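Local coordinates for protein PTS system, IIabc component (PDB 3IPJ) that is the EIIB domain of a multidomain sugar phosphotransferase permease and probably passes phosphate from a cysteine to an incoming sugar, perhaps trehalose, at residues Ile42-Val47 with Gly61-Ile66; Asn21-Thr26 with Met35-Glu40; Asn7-Glu12 with Asn73-Glu78. All coordinates share one frame; numbering follows the deposited sequence.

Contact 1 (Ile42-Val47 with Gly61-Ile66)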
loop_
_atom_site.group_PDB
_atom_site.type_symbol
_atom_site.label_atom_id
_atom_site.label_comp_id
_atom_site.label_asym_id
_atom_site.label_seq_id
_atom_site.Cartn_x
_atom_site.Cartn_y
_atom_site.Cartn_z
ATOM N N ILE A 42 -9.526 -10.168 -0.004
ATOM C CA ILE A 42 -9.288 -8.835 0.552
ATOM C C ILE A 42 -10.684 -8.207 0.814
ATOM O O ILE A 42 -11.503 -8.056 -0.115
ATOM C CB ILE A 42 -8.469 -7.920 -0.440
ATOM C CG1 ILE A 42 -7.099 -8.516 -0.791
ATOM C CG2 ILE A 42 -8.227 -6.508 0.175
ATOM C CD1 ILE A 42 -6.330 -7.615 -1.760
ATOM N N ASN A 43 -10.933 -7.838 2.084
ATOM C CA ASN A 43 -12.188 -7.284 2.500
ATOM C C ASN A 43 -12.171 -5.766 2.196
ATOM O O ASN A 43 -11.615 -4.957 2.984
ATOM C CB ASN A 43 -12.351 -7.529 4.013
ATOM C CG ASN A 43 -13.688 -7.038 4.551
ATOM O OD1 ASN A 43 -14.411 -6.295 3.872
ATOM N ND2 ASN A 43 -14.031 -7.464 5.772
ATOM N N ASP A 44 -12.731 -5.375 1.054
ATOM C CA ASP A 44 -12.596 -3.987 0.610
ATOM C C ASP A 44 -13.162 -3.053 1.659
ATOM O O ASP A 44 -12.648 -1.957 1.863
ATOM C CB ASP A 44 -13.341 -3.714 -0.714
ATOM C CG ASP A 44 -12.801 -4.512 -1.928
ATOM O OD1 ASP A 44 -11.781 -5.256 -1.817
ATOM O OD2 ASP A 44 -13.428 -4.371 -3.035
ATOM N N LYS A 45 -14.271 -3.456 2.276
ATOM C CA LYS A 45 -14.975 -2.572 3.226
ATOM C C LYS A 45 -14.090 -2.232 4.417
ATOM O O LYS A 45 -14.196 -1.140 4.969
ATOM C CB LYS A 45 -16.277 -3.210 3.731
ATOM C CG LYS A 45 -17.270 -3.497 2.607
ATOM C CD LYS A 45 -17.404 -2.358 1.518
ATOM C CE LYS A 45 -18.278 -1.208 2.063
ATOM N NZ LYS A 45 -18.566 -0.201 1.009
ATOM N N LYS A 46 -13.252 -3.190 4.824
ATOM C CA LYS A 46 -12.338 -2.944 5.922
ATOM C C LYS A 46 -11.203 -2.053 5.468
ATOM O O LYS A 46 -10.715 -1.224 6.248
ATOM C CB LYS A 46 -11.721 -4.238 6.472
ATOM C CG LYS A 46 -12.327 -4.756 7.708
ATOM C CD LYS A 46 -12.004 -6.235 7.762
ATOM C CE LYS A 46 -12.507 -6.936 9.048
ATOM N NZ LYS A 46 -12.045 -8.379 9.218
ATOM N N VAL A 47 -10.745 -2.240 4.227
ATOM C CA VAL A 47 -9.758 -1.321 3.718
ATOM C C VAL A 47 -10.262 0.113 3.671
ATOM O O VAL A 47 -9.560 1.022 4.069
ATOM C CB VAL A 47 -9.226 -1.718 2.326
ATOM C CG1 VAL A 47 -8.173 -0.697 1.916
ATOM C CG2 VAL A 47 -8.607 -3.171 2.384
ATOM N N GLY A 61 -4.795 -6.781 -11.876
ATOM C CA GLY A 61 -3.886 -7.331 -10.878
ATOM C C GLY A 61 -3.525 -6.358 -9.754
ATOM O O GLY A 61 -2.925 -6.773 -8.767
ATOM N N GLN A 62 -3.888 -5.086 -9.899
ATOM C CA GLN A 62 -3.500 -4.032 -8.944
ATOM C C GLN A 62 -4.650 -3.693 -7.997
ATOM O O GLN A 62 -5.720 -3.217 -8.431
ATOM C CB GLN A 62 -3.128 -2.733 -9.678
ATOM C CG GLN A 62 -1.787 -2.773 -10.381
ATOM C CD GLN A 62 -1.437 -1.412 -10.983
ATOM O OE1 GLN A 62 -1.104 -1.290 -12.200
ATOM N NE2 GLN A 62 -1.504 -0.401 -10.165
ATOM N N TYR A 63 -4.388 -3.887 -6.699
ATOM C CA TYR A 63 -5.267 -3.395 -5.633
ATOM C C TYR A 63 -4.829 -1.942 -5.244
ATOM O O TYR A 63 -3.758 -1.751 -4.695
ATOM C CB TYR A 63 -5.151 -4.345 -4.438
ATOM C CG TYR A 63 -6.307 -4.207 -3.483
ATOM C CD1 TYR A 63 -7.492 -4.873 -3.727
ATOM C CD2 TYR A 63 -6.229 -3.367 -2.360
ATOM C CE1 TYR A 63 -8.564 -4.761 -2.871
ATOM C CE2 TYR A 63 -7.293 -3.211 -1.486
ATOM C CZ TYR A 63 -8.460 -3.915 -1.740
ATOM O OH TYR A 63 -9.525 -3.831 -0.888
ATOM N N GLN A 64 -5.659 -0.923 -5.549
ATOM C CA GLN A 64 -5.228 0.452 -5.481
ATOM C C GLN A 64 -5.953 1.095 -4.280
ATOM O O GLN A 64 -7.185 0.982 -4.157
ATOM C CB GLN A 64 -5.533 1.149 -6.783
ATOM C CG GLN A 64 -4.950 0.361 -7.941
ATOM C CD GLN A 64 -5.177 1.053 -9.293
ATOM O OE1 GLN A 64 -5.611 2.207 -9.342
ATOM N NE2 GLN A 64 -4.886 0.342 -10.402
ATOM N N ILE A 65 -5.183 1.732 -3.392
ATOM C CA ILE A 65 -5.754 2.373 -2.242
ATOM C C ILE A 65 -5.500 3.835 -2.413
ATOM O O ILE A 65 -4.339 4.256 -2.468
ATOM C CB ILE A 65 -5.030 1.925 -0.996
ATOM C CG1 ILE A 65 -5.195 0.388 -0.875
ATOM C CG2 ILE A 65 -5.493 2.706 0.221
ATOM C CD1 ILE A 65 -3.968 -0.345 -1.241
ATOM N N ILE A 66 -6.575 4.620 -2.534
ATOM C CA ILE A 66 -6.406 6.056 -2.778
ATOM C C ILE A 66 -6.136 6.740 -1.427
ATOM O O ILE A 66 -6.982 6.697 -0.526
ATOM C CB ILE A 66 -7.621 6.723 -3.400
ATOM C CG1 ILE A 66 -8.195 5.885 -4.562
ATOM C CG2 ILE A 66 -7.234 8.146 -3.833
ATOM C CD1 ILE A 66 -9.575 6.425 -5.100
#

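Contact 2 (Asn21-Thr26 with Met35-Glu40)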
loop_
_atom_site.group_PDB
_atom_site.type_symbol
_atom_site.label_atom_id
_atom_site.label_comp_id
_atom_site.label_asym_id
_atom_site.label_seq_id
_atom_site.Cartn_x
_atom_site.Cartn_y
_atom_site.Cartn_z
ATOM N N ASN A 21 -0.088 -12.304 0.716
ATOM C CA ASN A 21 -0.931 -12.063 -0.461
ATOM C C ASN A 21 -0.341 -10.944 -1.370
ATOM O O ASN A 21 -0.948 -10.588 -2.394
ATOM C CB ASN A 21 -2.372 -11.688 -0.005
ATOM C CG ASN A 21 -3.470 -11.754 -1.156
ATOM O OD1 ASN A 21 -3.304 -12.454 -2.156
ATOM N ND2 ASN A 21 -4.598 -11.054 -0.942
ATOM N N ILE A 22 0.809 -10.383 -0.988
ATOM C CA ILE A 22 1.390 -9.218 -1.675
ATOM C C ILE A 22 2.491 -9.705 -2.590
ATOM O O ILE A 22 3.414 -10.393 -2.112
ATOM C CB ILE A 22 1.958 -8.183 -0.634
ATOM C CG1 ILE A 22 0.738 -7.498 0.113
ATOM C CG2 ILE A 22 3.026 -7.212 -1.309
ATOM C CD1 ILE A 22 1.000 -6.813 1.423
ATOM N N ILE A 23 2.418 -9.398 -3.886
ATOM C CA ILE A 23 3.535 -9.713 -4.803
ATOM C C ILE A 23 4.584 -8.584 -4.730
ATOM O O ILE A 23 5.786 -8.838 -4.499
ATOM C CB ILE A 23 3.044 -9.875 -6.238
ATOM C CG1 ILE A 23 2.054 -11.033 -6.343
ATOM C CG2 ILE A 23 4.253 -10.055 -7.229
ATOM C CD1 ILE A 23 1.468 -11.130 -7.718
ATOM N N SER A 24 4.122 -7.329 -4.913
ATOM C CA SER A 24 4.990 -6.159 -4.889
ATOM C C SER A 24 4.109 -4.924 -4.729
ATOM O O SER A 24 2.888 -5.039 -4.835
ATOM C CB SER A 24 5.810 -6.091 -6.202
ATOM O OG SER A 24 4.965 -6.046 -7.339
ATOM N N ILE A 25 4.737 -3.767 -4.438
ATOM C CA ILE A 25 4.055 -2.582 -4.067
ATOM C C ILE A 25 4.784 -1.443 -4.692
ATOM O O ILE A 25 5.995 -1.445 -4.683
ATOM C CB ILE A 25 4.198 -2.309 -2.521
ATOM C CG1 ILE A 25 3.904 -3.588 -1.720
ATOM C CG2 ILE A 25 3.313 -1.105 -2.100
ATOM C CD1 ILE A 25 4.653 -3.713 -0.358
ATOM N N THR A 26 4.042 -0.462 -5.239
ATOM C CA THR A 26 4.591 0.849 -5.635
ATOM C C THR A 26 3.514 1.888 -5.365
ATOM O O THR A 26 2.541 1.611 -4.636
ATOM C CB THR A 26 5.010 0.899 -7.101
ATOM O OG1 THR A 26 5.817 2.080 -7.312
ATOM C CG2 THR A 26 3.747 0.807 -8.047
ATOM N N MET A 35 0.262 -5.144 -6.065
ATOM C CA MET A 35 0.025 -6.311 -6.936
ATOM C C MET A 35 -0.230 -7.447 -5.935
ATOM O O MET A 35 0.650 -7.732 -5.090
ATOM C CB MET A 35 1.239 -6.618 -7.798
ATOM C CG MET A 35 1.556 -5.469 -8.744
ATOM S SD MET A 35 0.372 -5.380 -10.128
ATOM C CE MET A 35 1.425 -5.998 -11.407
ATOM N N VAL A 36 -1.444 -8.037 -5.982
ATOM C CA VAL A 36 -1.834 -9.071 -5.033
ATOM C C VAL A 36 -2.021 -10.451 -5.746
ATOM O O VAL A 36 -2.338 -10.522 -6.920
ATOM C CB VAL A 36 -3.092 -8.652 -4.238
ATOM C CG1 VAL A 36 -2.780 -7.451 -3.297
ATOM C CG2 VAL A 36 -4.342 -8.353 -5.179
ATOM N N LYS A 37 -1.821 -11.531 -4.990
ATOM C CA LYS A 37 -2.057 -12.882 -5.460
ATOM C C LYS A 37 -3.546 -13.214 -5.638
ATOM O O LYS A 37 -3.982 -13.787 -6.650
ATOM C CB LYS A 37 -1.365 -13.894 -4.531
ATOM C CG LYS A 37 0.163 -13.600 -4.388
ATOM C CD LYS A 37 0.790 -14.549 -3.410
ATOM C CE LYS A 37 2.101 -14.018 -2.803
ATOM N NZ LYS A 37 2.670 -15.138 -1.959
ATOM N N ASP A 38 -4.344 -12.826 -4.663
ATOM C CA ASP A 38 -5.787 -13.137 -4.644
ATOM C C ASP A 38 -6.614 -11.936 -4.103
ATOM O O ASP A 38 -6.725 -11.715 -2.879
ATOM C CB ASP A 38 -5.959 -14.390 -3.763
ATOM C CG ASP A 38 -7.361 -14.940 -3.736
ATOM O OD1 ASP A 38 -8.206 -14.483 -4.531
ATOM O OD2 ASP A 38 -7.591 -15.875 -2.922
ATOM N N ARG A 39 -7.210 -11.164 -5.019
ATOM C CA ARG A 39 -8.063 -10.083 -4.584
ATOM C C ARG A 39 -9.289 -10.558 -3.765
ATOM O O ARG A 39 -9.788 -9.827 -2.924
ATOM C CB ARG A 39 -8.515 -9.187 -5.775
ATOM C CG ARG A 39 -9.638 -9.699 -6.592
ATOM C CD ARG A 39 -10.943 -9.396 -5.915
ATOM N NE ARG A 39 -11.362 -7.994 -5.989
ATOM C CZ ARG A 39 -11.486 -7.161 -4.958
ATOM N NH1 ARG A 39 -11.121 -7.531 -3.731
ATOM N NH2 ARG A 39 -11.950 -5.937 -5.165
ATOM N N GLU A 40 -9.741 -11.780 -4.031
ATOM C CA GLU A 40 -11.005 -12.281 -3.529
ATOM C C GLU A 40 -10.979 -12.628 -2.048
ATOM O O GLU A 40 -12.026 -13.032 -1.492
ATOM C CB GLU A 40 -11.458 -13.527 -4.333
ATOM C CG GLU A 40 -11.914 -13.149 -5.697
ATOM C CD GLU A 40 -11.904 -14.336 -6.663
ATOM O OE1 GLU A 40 -11.734 -15.513 -6.242
ATOM O OE2 GLU A 40 -12.057 -14.068 -7.880
#

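Contact 3 (Asn7-Glu12 with Asn73-Glu78)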
loop_
_atom_site.group_PDB
_atom_site.type_symbol
_atom_site.label_atom_id
_atom_site.label_comp_id
_atom_site.label_asym_id
_atom_site.label_seq_id
_atom_site.Cartn_x
_atom_site.Cartn_y
_atom_site.Cartn_z
ATOM N N ASN A 7 2.637 4.767 9.751
ATOM C CA ASN A 7 2.990 3.370 10.001
ATOM C C ASN A 7 1.780 2.541 10.492
ATOM O O ASN A 7 1.683 1.372 10.113
ATOM C CB ASN A 7 4.175 3.323 10.943
ATOM C CG ASN A 7 4.703 1.939 11.126
ATOM O OD1 ASN A 7 4.411 1.319 12.147
ATOM N ND2 ASN A 7 5.499 1.430 10.140
ATOM N N LYS A 8 0.844 3.138 11.248
ATOM C CA LYS A 8 -0.430 2.456 11.636
ATOM C C LYS A 8 -1.306 2.131 10.404
ATOM O O LYS A 8 -1.750 1.017 10.231
ATOM C CB LYS A 8 -1.259 3.281 12.622
ATOM C CG LYS A 8 -0.512 3.603 13.878
ATOM C CD LYS A 8 -1.276 4.590 14.756
ATOM C CE LYS A 8 -2.728 4.213 14.872
ATOM N NZ LYS A 8 -2.954 3.207 15.977
ATOM N N ILE A 9 -1.548 3.126 9.549
ATOM C CA ILE A 9 -2.203 2.867 8.276
ATOM C C ILE A 9 -1.476 1.746 7.473
ATOM O O ILE A 9 -2.102 0.798 7.036
ATOM C CB ILE A 9 -2.295 4.186 7.419
ATOM C CG1 ILE A 9 -3.100 5.284 8.196
ATOM C CG2 ILE A 9 -2.836 3.888 5.983
ATOM C CD1 ILE A 9 -2.935 6.768 7.676
ATOM N N ALA A 10 -0.164 1.844 7.284
ATOM C CA ALA A 10 0.568 0.809 6.536
ATOM C C ALA A 10 0.291 -0.529 7.158
ATOM O O ALA A 10 0.012 -1.505 6.454
ATOM C CB ALA A 10 2.070 1.066 6.569
ATOM N N ASN A 11 0.411 -0.624 8.469
ATOM C CA ASN A 11 0.177 -1.923 9.116
ATOM C C ASN A 11 -1.242 -2.447 8.981
ATOM O O ASN A 11 -1.442 -3.670 8.776
ATOM C CB ASN A 11 0.674 -1.942 10.566
ATOM C CG ASN A 11 2.149 -2.291 10.631
ATOM O OD1 ASN A 11 2.958 -1.413 10.775
ATOM N ND2 ASN A 11 2.506 -3.588 10.434
ATOM N N GLU A 12 -2.217 -1.542 9.105
ATOM C CA GLU A 12 -3.619 -1.958 8.961
ATOM C C GLU A 12 -3.814 -2.450 7.547
ATOM O O GLU A 12 -4.460 -3.491 7.334
ATOM C CB GLU A 12 -4.591 -0.852 9.286
ATOM C CG GLU A 12 -4.637 -0.669 10.813
ATOM C CD GLU A 12 -5.518 0.504 11.374
ATOM O OE1 GLU A 12 -6.565 0.823 10.745
ATOM O OE2 GLU A 12 -5.182 1.067 12.507
ATOM N N ASN A 73 2.968 9.041 -0.106
ATOM C CA ASN A 73 4.442 8.871 0.029
ATOM C C ASN A 73 4.876 8.496 1.417
ATOM O O ASN A 73 5.823 7.731 1.553
ATOM C CB ASN A 73 5.143 10.181 -0.327
ATOM C CG ASN A 73 4.793 10.660 -1.723
ATOM O OD1 ASN A 73 5.521 10.385 -2.675
ATOM N ND2 ASN A 73 3.683 11.356 -1.856
ATOM N N LYS A 74 4.180 9.078 2.439
ATOM C CA LYS A 74 4.480 8.867 3.852
ATOM C C LYS A 74 4.095 7.444 4.244
ATOM O O LYS A 74 4.787 6.792 5.035
ATOM C CB LYS A 74 3.739 9.890 4.707
ATOM C CG LYS A 74 4.202 11.316 4.320
ATOM C CD LYS A 74 3.338 12.481 4.974
ATOM C CE LYS A 74 3.678 13.893 4.329
ATOM N NZ LYS A 74 4.866 14.601 4.849
ATOM N N VAL A 75 3.005 6.942 3.650
ATOM C CA VAL A 75 2.600 5.530 3.889
ATOM C C VAL A 75 3.555 4.607 3.140
ATOM O O VAL A 75 4.003 3.560 3.674
ATOM C CB VAL A 75 1.143 5.271 3.496
ATOM C CG1 VAL A 75 0.784 3.746 3.507
ATOM C CG2 VAL A 75 0.251 6.102 4.442
ATOM N N TYR A 76 3.930 5.017 1.936
ATOM C CA TYR A 76 4.848 4.175 1.186
ATOM C C TYR A 76 6.193 4.009 1.971
ATOM O O TYR A 76 6.759 2.921 2.048
ATOM C CB TYR A 76 5.010 4.769 -0.213
ATOM C CG TYR A 76 5.798 3.865 -1.074
ATOM C CD1 TYR A 76 5.260 2.663 -1.527
ATOM C CD2 TYR A 76 7.105 4.192 -1.448
ATOM C CE1 TYR A 76 6.015 1.778 -2.347
ATOM C CE2 TYR A 76 7.852 3.300 -2.256
ATOM C CZ TYR A 76 7.272 2.120 -2.682
ATOM O OH TYR A 76 7.965 1.276 -3.430
ATOM N N ALA A 77 6.703 5.104 2.540
ATOM C CA ALA A 77 7.959 5.104 3.287
ATOM C C ALA A 77 7.936 4.150 4.542
ATOM O O ALA A 77 8.968 3.549 4.951
ATOM C CB ALA A 77 8.325 6.558 3.680
ATOM N N GLU A 78 6.754 3.987 5.142
ATOM C CA GLU A 78 6.590 3.019 6.203
ATOM C C GLU A 78 6.647 1.605 5.610
ATOM O O GLU A 78 7.404 0.787 6.074
ATOM C CB GLU A 78 5.277 3.281 6.922
ATOM C CG GLU A 78 5.295 4.645 7.560
ATOM C CD GLU A 78 6.479 4.845 8.520
ATOM O OE1 GLU A 78 7.033 3.841 9.056
ATOM O OE2 GLU A 78 6.817 6.038 8.798
HETATM O O HOH W 1 4.145 7.071 10.425
#

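Contact 1 (Ile42-Val47 with Gly61-Ile66)
The Tyr63 ring has Ile42 over one face and Asp44 at its edge. CD1 of Ile42 makes a CH-pi contact, 3.8 Å from the centroid of the Tyr63 ring and 21° off the normal. It is offset toward the rim, nearest to CD1 and CE1 of Tyr63. CG2 of the same isoleucine sits farther out, 3.2 Å from Tyr63 CZ and equally close to the hydroxyl. The two side chains slide past each other in opposite directions. CG1 lies anti to the carbonyl carbon (chi1 -59°) and carries CD1 over the ring; CG2, the other branch, is anti to the backbone N. Asp44 OD1 lies in the plane of the ring and accepts a hydrogen bond from Tyr63 OH at 2.8 Å. The carboxylate is turned 58° against the ring, and the hydroxyl meets OD1 from above the carboxylate plane.

Strand 62-66 is an inner strand of the four-stranded antiparallel sheet of this EIIB domain, and Tyr63 joins it to the start of helix 44-48. Asn43 is the N-cap of that helix; its OD1 accepts weak bonds from the backbone N atoms of Lys45 and Lys46. The other carboxylate oxygen, Asp44 OD2, forms a salt bridge with Arg39. The acid therefore links a phenol and a guanidinium, and the positive charge would favour its ionised form.

Val47 meets Tyr63 tip to tip, with CG2 3.5 Å from Tyr63 OH. Its other methyl, CG1, packs on Ile65 CG1 at 4.2 Å. Leu13 and Ile16 of helix 5-17 also touch the Val47 side chain.

Contact 2 (Asn21-Thr26 with Met35-Glu40)
Asn21-Ser24 and Met35-Asp38 run antiparallel, with end-to-end directions 166° apart, and a classic beta bulge puts Ile23 and Ser24 opposite Met35. This is the open end of the beta hairpin formed by strands 22-27 and 31-36. Met35 O accepts a bond from Ile23 N at 2.7 Å and a weak one from Ser24 N. Met35 N returns a bond to Ser24 O. Beyond the bulge, Ile22 and Val36 form a non-hydrogen-bonded pair, and Lys37 N donates to Asn21 O.

The Asn21 side chain extends the pairing past the strands. Its CG lies anti to the backbone N (chi1 -165°), which brings the amide alongside Asp38. OD1 accepts from Asp38 N at 2.7 Å, in the carbonyl plane and on a lone pair. ND2 donates to Asp38 O at 3.0 Å, with an N-H...O angle of 163°. The amide thus grips both backbone polar groups of Asp38. ND2 also donates to Ile17 O, a second bond for the same nitrogen.

Ile23 and Lys37 pack on the surface, where CG1 of Ile23 lies 3.7 Å from CG of Lys37. Ile23 CB also lies 4.0 Å from Met35 CB. Glu40 is a zinc ligand seen in this protein, though no zinc is bound to this chain here. On the 35-40 side, Asp38 makes an Asx turn: its OD1 accepts from Glu40 N at 3.1 Å, from above the carboxylate plane.

Contact 3 (Asn7-Glu12 with Asn73-Glu78)
Asn7 and Glu78 meet through two different side-chain shapes. In Asn7, CG is anti to the backbone N. In Glu78, CG is anti to the carbonyl carbon, and the chain bends at chi2 (-56°), which turns CD back from the extended path. The side chains cross at about a right angle, with the amide and carboxylate planes 81° apart. Asn7 ND2 donates to Glu78 OE1 at 3.1 Å. This bond is bent and weak.

More of the glutamate lies against the backbone of Asn7. CG of Glu78 is 3.4 Å from Asn7 N. A water molecule bridges the same two residues. It accepts from Asn7 N at 2.8 Å and donates a weak bond to Glu78 OE2. Each carboxylate oxygen therefore has a link to Asn7, one direct and one through water. OE1 also has a long, weak ion pair with Lys81, whose positive charge may slightly favour the ionised acid. Tyr6, just before Asn7, touches the side chains of Val75 and Glu78.

Deeper in, the contact is apolar. Ala10 CB packs on Glu78 CB at 3.9 Å and lies 4.3 Å from CG1 of Val75. The small side chain lets the helices come near, with Ala10 and Val75 CA atoms 5.8 Å apart. The other methyl of Val75, CG2, meets Ile9 CG2 at 4.1 Å, the two side chains crossing at about a right angle. Val75 also touches Leu32 of the sheet.

The short helix axes approach to 8.4 Å and cross at -67°. This pairs the first and last helices of the EIIB domain, which pack together against its antiparallel sheet in an alpha/beta arrangement.

In the fold
From the N terminus, helix 5-17 supplies the first side of contact 3, which waits for helix 71-79 to close a loop of sixty residues. Contacts 1 and 2 both fall within that loop. Contact 2 closes first, as the hairpin of strands 22-27 and 31-36. The chain then passes through helix 44-48 and strand 55-59, and contact 1 closes on strand 62-66. Contacts 1 and 2 are thus in series; they touch where Met35 packs on Gln62, and they reach neighbouring strands of one sheet. Contact 3 lies across the chain centre from both. It touches contact 2 where Tyr76 packs on Ile25 and Thr26.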